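Side-chain contacts in Non-reducing end beta-L-arabinofuranosidase (Bacteroides thetaiotaomicron, PDB 5MQO), which is probably a glycoside hydrolase of family GH127 that cleaves sugar linkages in the breakdown of plant pectin: residues E53-N56 with V57-T61; P459-T462 with L463-L466. All coordinates share one frame; numbering follows the deposited sequence.

In the fold
Both contacts are local, each within a single helix of the GH127 catalytic region: contact 1 on helix 50-69, contact 2 on helix 458-466. Although about 400 residues separate them along the chain, their centres are about 12 Å apart and they touch through Phe58. Its ring atom CE2 lies 3.6 Å from CB of Leu466, and its CB lies 3.9 Å from CD1 of Leu463, so one aromatic residue packs on both leucines. Contact 1 is the more peripheral, about 18 Å from the centre of the chain, against about 10 Å for the buried contact 2. Helix 102-117 also packs on both, meeting Phe55 and Ser59 in one and Pro460, Asn461 and Arg464 in the other.

Contact 1: E53-N56 with V57-T61; sequences ERFN and VFSGT
Ser59 gives two hydrogen bonds to the carbonyl oxygen of Phe55 one turn earlier: its N lies 2.9 Å from Phe55 O and its OG 3.1 Å from the same atom, the two donors coming from opposite faces of the carbonyl plane. The hydroxyl gets there because OG is set between the backbone N and the carbonyl carbon (chi1 82°), turned back along the helix. The backbone bond from Phe58 N to Arg54 O is also 2.9 Å, and that oxygen sits over the centre of the Phe58 ring, 3.3 Å above its plane. Past Ser59, Gly60 N reaches Asn56 O at 2.8 Å, well bent (139° at the hydrogen). Beside these bonds, Arg54 NH2 forms a salt bridge with Glu53 OE2, which Ser640 OG also holds, while NH1 goes to Leu422 O. Val57, lying alongside Arg54, lays CG2 over one face of the guanidinium, 4.0 Å from NH2. Arg54 CB meets Phe58 CE2 at 3.7 Å, and Phe55 CE1 approaches Ser59 CB at 3.9 Å. Serine carries its hydroxyl on a stem short enough to meet the preceding turn's carbonyl, while the phenylalanines pack, Phe58 against helix 458-466 and Phe55 against helix 102-117. With its charge paired by Glu53 and two nitrogens gripped, the guanidinium of the buried Arg54 is probably held at a fixed rotation.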
# COMPACT_ATOMS: atom_id res chain seq x y z
N GLU A 53 -4.92 5.83 16.52
CA GLU A 53 -4.07 5.04 17.42
C GLU A 53 -2.74 4.67 16.75
O GLU A 53 -1.67 4.94 17.31
CB GLU A 53 -4.79 3.80 17.91
CG GLU A 53 -4.08 3.07 19.03
CD GLU A 53 -4.63 1.68 19.25
OE1 GLU A 53 -5.65 1.53 19.97
OE2 GLU A 53 -4.02 0.75 18.69
N ARG A 54 -2.80 4.11 15.54
CA ARG A 54 -1.59 3.86 14.76
C ARG A 54 -0.76 5.14 14.53
O ARG A 54 0.46 5.16 14.79
CB ARG A 54 -1.96 3.20 13.43
CG ARG A 54 -2.52 1.78 13.52
CD ARG A 54 -1.58 0.83 14.24
NE ARG A 54 -1.84 0.85 15.68
CZ ARG A 54 -0.99 0.48 16.63
NH1 ARG A 54 0.24 0.03 16.35
NH2 ARG A 54 -1.39 0.54 17.90
N PHE A 55 -1.41 6.21 14.08
CA PHE A 55 -0.74 7.51 13.88
C PHE A 55 -0.01 8.06 15.12
O PHE A 55 1.05 8.67 14.98
CB PHE A 55 -1.70 8.56 13.32
CG PHE A 55 -1.02 9.80 12.84
CD1 PHE A 55 -0.82 10.89 13.71
CD2 PHE A 55 -0.57 9.91 11.54
CE1 PHE A 55 -0.20 12.04 13.28
CE2 PHE A 55 0.07 11.07 11.10
CZ PHE A 55 0.24 12.15 11.97
N ASN A 56 -0.55 7.84 16.33
CA ASN A 56 0.20 8.23 17.55
C ASN A 56 1.46 7.40 17.77
O ASN A 56 2.48 7.95 18.21
CB ASN A 56 -0.67 8.20 18.82
CG ASN A 56 -1.55 9.45 18.97
OD1 ASN A 56 -1.56 10.35 18.11
ND2 ASN A 56 -2.30 9.51 20.06
N VAL A 57 1.40 6.11 17.46
CA VAL A 57 2.61 5.33 17.49
C VAL A 57 3.58 5.89 16.46
O VAL A 57 4.70 6.30 16.81
CB VAL A 57 2.34 3.85 17.27
CG1 VAL A 57 3.64 3.07 17.21
CG2 VAL A 57 1.44 3.32 18.37
N PHE A 58 3.17 5.96 15.19
CA PHE A 58 4.15 6.29 14.14
C PHE A 58 4.79 7.66 14.37
O PHE A 58 6.01 7.78 14.22
CB PHE A 58 3.57 6.23 12.70
CG PHE A 58 2.80 4.98 12.38
CD1 PHE A 58 3.19 3.72 12.87
CD2 PHE A 58 1.67 5.05 11.56
CE1 PHE A 58 2.46 2.58 12.57
CE2 PHE A 58 0.95 3.91 11.26
CZ PHE A 58 1.34 2.67 11.77
N SER A 59 3.98 8.65 14.73
CA SER A 59 4.45 10.04 14.91
C SER A 59 5.17 10.22 16.26
O SER A 59 6.22 10.85 16.36
CB SER A 59 3.28 11.04 14.82
OG SER A 59 2.59 11.14 16.06
N GLY A 60 4.58 9.64 17.29
CA GLY A 60 5.11 9.77 18.61
C GLY A 60 6.04 8.67 19.05
O GLY A 60 6.25 8.53 20.26
N THR A 61 6.62 7.90 18.14
CA THR A 61 7.60 6.86 18.56
C THR A 61 8.51 6.40 17.44
O THR A 61 9.74 6.42 17.58
CB THR A 61 6.91 5.61 19.13
OG1 THR A 61 6.02 6.00 20.18
CG2 THR A 61 7.94 4.60 19.67

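Contact 2: P459-T462 with L463-L466; sequences PPNT and LRTL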
# COMPACT_ATOMS: atom_id res chain seq x y z
N PRO A 459 12.30 -0.15 5.44
CA PRO A 459 11.60 0.39 6.62
C PRO A 459 11.33 1.91 6.57
O PRO A 459 10.22 2.33 6.91
CB PRO A 459 12.49 -0.01 7.82
CG PRO A 459 13.28 -1.15 7.33
CD PRO A 459 13.50 -0.89 5.86
N PRO A 460 12.30 2.71 6.12
CA PRO A 460 11.97 4.12 5.89
C PRO A 460 10.79 4.35 4.95
O PRO A 460 9.93 5.19 5.24
CB PRO A 460 13.26 4.67 5.30
CG PRO A 460 14.33 3.83 5.91
CD PRO A 460 13.74 2.46 5.94
N ASN A 461 10.73 3.60 3.86
CA ASN A 461 9.60 3.71 2.95
C ASN A 461 8.33 3.21 3.67
O ASN A 461 7.25 3.82 3.53
CB ASN A 461 9.89 2.95 1.63
CG ASN A 461 8.78 3.11 0.59
OD1 ASN A 461 7.92 3.97 0.71
ND2 ASN A 461 8.78 2.26 -0.42
N THR A 462 8.45 2.14 4.44
CA THR A 462 7.28 1.64 5.16
C THR A 462 6.72 2.71 6.10
O THR A 462 5.53 3.01 6.03
CB THR A 462 7.61 0.34 5.91
OG1 THR A 462 7.96 -0.63 4.94
CG2 THR A 462 6.44 -0.16 6.69
N LEU A 463 7.58 3.31 6.92
CA LEU A 463 7.17 4.29 7.92
C LEU A 463 6.62 5.59 7.29
O LEU A 463 5.57 6.07 7.67
CB LEU A 463 8.33 4.61 8.88
CG LEU A 463 8.04 5.62 10.02
CD1 LEU A 463 6.81 5.26 10.83
CD2 LEU A 463 9.24 5.79 10.95
N ARG A 464 7.30 6.14 6.30
CA ARG A 464 6.75 7.32 5.66
C ARG A 464 5.42 7.03 4.97
O ARG A 464 4.55 7.90 4.93
CB ARG A 464 7.75 7.94 4.68
CG ARG A 464 7.90 7.23 3.36
CD ARG A 464 6.96 7.74 2.27
NE ARG A 464 7.72 8.35 1.19
CZ ARG A 464 8.50 7.69 0.33
NH1 ARG A 464 8.62 6.37 0.37
NH2 ARG A 464 9.18 8.36 -0.59
N THR A 465 5.24 5.82 4.45
CA THR A 465 3.98 5.50 3.79
C THR A 465 2.89 5.46 4.84
O THR A 465 1.87 6.16 4.72
CB THR A 465 4.06 4.19 3.00
OG1 THR A 465 4.80 4.42 1.79
CG2 THR A 465 2.68 3.71 2.62
N LEU A 466 3.12 4.69 5.90
CA LEU A 466 2.16 4.62 7.00
C LEU A 466 1.91 5.99 7.63
O LEU A 466 0.77 6.28 7.94
CB LEU A 466 2.56 3.59 8.05
CG LEU A 466 2.58 2.14 7.56
CD1 LEU A 466 3.45 1.28 8.45
CD2 LEU A 466 1.19 1.58 7.48
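The guanidinium of Arg464 turns an edge toward the side-chain amide of Asn461, three residues back, with the two planes 80° apart. NH1 is 2.5 Å from Asn461 OD1, but the bond is strongly bent (116° at the hydrogen), so it is weak and its very short length doubtful. The firmer partners lie outside: Arg464 NH2 makes a salt bridge with Glu108, and Asn461 ND2 bonds to Tyr302 OH. To bring its end back over the preceding turn, the arginine places CG between its own N and carbonyl carbon (chi1 77°) and bends again at the next two torsions. CG then rests 3.4 Å from Pro460 O. With an alanine here, Glu108 would probably lose this salt bridge and Asn461 OD1 its guanidinium neighbour.

On the same turn Thr465 doubles its hold on Asn461 O, through N at 3.0 Å and OG1 at 3.1 Å, from opposite faces of that carbonyl. A threonine suits this place because its hydroxyl can be spent on the helix backbone while the side chain still packs on Ile386. Farther round, Thr462 and Leu466 run side by side, CG2 to CD1 3.8 Å; Thr462 OG1 bonds back to Cys458 O, which leaves the methyl for Leu466, and the Thr462 side chain also touches Ile386.

Pro459 and Pro460 lack an amide hydrogen, little loss in a first turn, yet their carbonyls accept normally: Leu463 N lies 2.8 Å from Pro459 O. The prolines thus suit the start of this short buried helix, which the disulfide of Cys458 to Cys383 ties to helix 382-399 within the GH127 catalytic region, whose clan is typified by an (alpha/alpha)6 barrel of helical hairpins.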